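Sortase SrtE1 (Streptomyces coelicolor, PDB 5CUW) acts as a class E sortase, a transpeptidase that attaches surface proteins to the cell wall and prefers the Leu-Ala-x-Thr-Gly sorting signal. Local coordinates at residues A[45-50]-A[107-112]. Sequence-based numbering, arbitrary orientation.
Sequences IPKLDV and KLEPGD
The carboxylate of Asp112 meets Lys47 near the carboxylate plane: Lys47 NZ makes a hydrogen-bonded salt bridge of 2.8 Å to Asp112 OD2, on its syn side and only 20° out of plane. The same oxygen takes a second donor from above the carboxylate plane, Glu109 N at 2.7 Å, within the type II beta turn from Glu109 to Asp112, closed by Asp112 N to Glu109 O. Lys47 NZ also lies in the carbonyl plane of Lys107, donating to Lys107 O at 2.8 Å with a C=O...N angle of 156°. Lys47 CG is anti to the backbone N (chi1 -174°), and the chain runs extended from there to NZ. Glu109 OE1 adds a long salt bridge to Lys47 NZ at 3.7 Å. An alanine in place of Asp112 would probably leave Lys47 without its close carboxylate partner and Glu109 N without this side-chain acceptor. Beside this polar cluster, Leu108 CD2 packs 4.0 Å from both Ile45 CG2 and Leu48 CD2, its side chain crossing each of theirs at about a right angle; Leu108 also touches Met127 of strand 121-134. Asp49 and Val50 both face Ile45, fitting a G1 beta bulge; the contact ties this hairpin connection between strands 39-45 and 50-56 to the turn leading into strand 113-117, two loops of the sortase beta barrel, away from the active site.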
loop_
_atom_site.group_PDB
_atom_site.type_symbol
_atom_site.label_atom_id
_atom_site.label_comp_id
_atom_site.label_asym_id
_atom_site.label_seq_id
_atom_site.Cartn_x
_atom_site.Cartn_y
_atom_site.Cartn_z
ATOM N N ILE A 45 3.811 -8.628 -3.321
ATOM C CA ILE A 45 5.156 -8.098 -3.093
ATOM C C ILE A 45 6.099 -9.290 -3.127
ATOM O O ILE A 45 6.361 -9.914 -2.095
ATOM C CB ILE A 45 5.280 -7.330 -1.757
ATOM C CG1 ILE A 45 4.066 -6.420 -1.546
ATOM C CG2 ILE A 45 6.557 -6.482 -1.720
ATOM C CD1 ILE A 45 4.107 -5.656 -0.251
ATOM N N PRO A 46 6.600 -9.620 -4.330
ATOM C CA PRO A 46 7.412 -10.813 -4.600
ATOM C C PRO A 46 8.634 -10.948 -3.697
ATOM O O PRO A 46 8.967 -12.064 -3.323
ATOM C CB PRO A 46 7.834 -10.618 -6.060
ATOM C CG PRO A 46 6.716 -9.844 -6.654
ATOM C CD PRO A 46 6.275 -8.891 -5.570
ATOM N N LYS A 47 9.291 -9.851 -3.351
ATOM C CA LYS A 47 10.486 -9.959 -2.516
ATOM C C LYS A 47 10.144 -10.484 -1.128
ATOM O O LYS A 47 10.958 -11.163 -0.491
ATOM C CB LYS A 47 11.192 -8.606 -2.393
ATOM C CG LYS A 47 12.532 -8.671 -1.658
ATOM C CD LYS A 47 13.150 -7.290 -1.593
ATOM C CE LYS A 47 14.553 -7.303 -1.029
ATOM N NZ LYS A 47 15.062 -5.904 -0.911
ATOM N N LEU A 48 8.937 -10.167 -0.667
ATOM C CA LEU A 48 8.504 -10.503 0.684
ATOM C C LEU A 48 7.625 -11.763 0.728
ATOM O O LEU A 48 7.140 -12.138 1.793
ATOM C CB LEU A 48 7.748 -9.313 1.294
ATOM C CG LEU A 48 8.391 -7.929 1.142
ATOM C CD1 LEU A 48 7.603 -6.861 1.900
ATOM C CD2 LEU A 48 9.837 -7.944 1.595
ATOM N N ASP A 49 7.418 -12.405 -0.423
ATOM C CA ASP A 49 6.535 -13.569 -0.530
ATOM C C ASP A 49 5.141 -13.255 -0.000
ATOM O O ASP A 49 4.531 -14.041 0.722
ATOM C CB ASP A 49 7.136 -14.757 0.207
ATOM C CG ASP A 49 8.438 -15.218 -0.424
ATOM O OD1 ASP A 49 8.491 -15.282 -1.673
ATOM O OD2 ASP A 49 9.407 -15.490 0.317
ATOM N N VAL A 50 4.652 -12.081 -0.369
ATOM C CA VAL A 50 3.353 -11.602 0.077
ATOM C C VAL A 50 2.347 -11.604 -1.076
ATOM O O VAL A 50 2.606 -11.042 -2.137
ATOM C CB VAL A 50 3.458 -10.175 0.675
ATOM C CG1 VAL A 50 2.092 -9.489 0.697
ATOM C CG2 VAL A 50 4.057 -10.228 2.067
ATOM N N LYS A 107 12.198 -3.994 4.457
ATOM C CA LYS A 107 13.281 -4.680 3.751
ATOM C C LYS A 107 13.232 -4.387 2.250
ATOM O O LYS A 107 14.093 -4.822 1.483
ATOM C CB LYS A 107 13.227 -6.181 4.006
ATOM C CG LYS A 107 13.529 -6.561 5.445
ATOM C CD LYS A 107 14.859 -5.968 5.898
ATOM C CE LYS A 107 15.207 -6.372 7.329
ATOM N NZ LYS A 107 16.341 -5.566 7.883
ATOM N N LEU A 108 12.225 -3.634 1.836
ATOM C CA LEU A 108 12.146 -3.172 0.457
ATOM C C LEU A 108 13.244 -2.154 0.147
ATOM O O LEU A 108 13.546 -1.293 0.965
ATOM C CB LEU A 108 10.780 -2.561 0.190
ATOM C CG LEU A 108 9.674 -3.614 0.222
ATOM C CD1 LEU A 108 8.311 -2.998 -0.043
ATOM C CD2 LEU A 108 9.996 -4.707 -0.785
ATOM N N GLU A 109 13.816 -2.264 -1.049
ATOM C CA GLU A 109 14.854 -1.363 -1.527
ATOM C C GLU A 109 14.377 -0.702 -2.810
ATOM O O GLU A 109 13.526 -1.254 -3.498
ATOM C CB GLU A 109 16.150 -2.131 -1.771
ATOM C CG GLU A 109 16.756 -2.694 -0.504
ATOM C CD GLU A 109 17.983 -3.538 -0.772
ATOM O OE1 GLU A 109 18.114 -4.067 -1.899
ATOM O OE2 GLU A 109 18.815 -3.672 0.148
ATOM N N PRO A 110 14.927 0.479 -3.140
ATOM C CA PRO A 110 14.492 1.193 -4.346
ATOM C C PRO A 110 14.502 0.314 -5.590
ATOM O O PRO A 110 15.512 -0.296 -5.904
ATOM C CB PRO A 110 15.520 2.320 -4.460
ATOM C CG PRO A 110 15.862 2.623 -3.047
ATOM C CD PRO A 110 15.913 1.261 -2.375
ATOM N N GLY A 111 13.375 0.245 -6.285
ATOM C CA GLY A 111 13.283 -0.591 -7.464
ATOM C C GLY A 111 12.520 -1.888 -7.254
ATOM O O GLY A 111 12.089 -2.511 -8.229
ATOM N N ASP A 112 12.342 -2.300 -5.999
ATOM C CA ASP A 112 11.600 -3.535 -5.709
ATOM C C ASP A 112 10.128 -3.380 -6.074
ATOM O O ASP A 112 9.457 -2.446 -5.634
ATOM C CB ASP A 112 11.728 -3.939 -4.239
ATOM C CG ASP A 112 13.127 -4.414 -3.879
ATOM O OD1 ASP A 112 13.898 -4.774 -4.792
ATOM O OD2 ASP A 112 13.454 -4.434 -2.675
#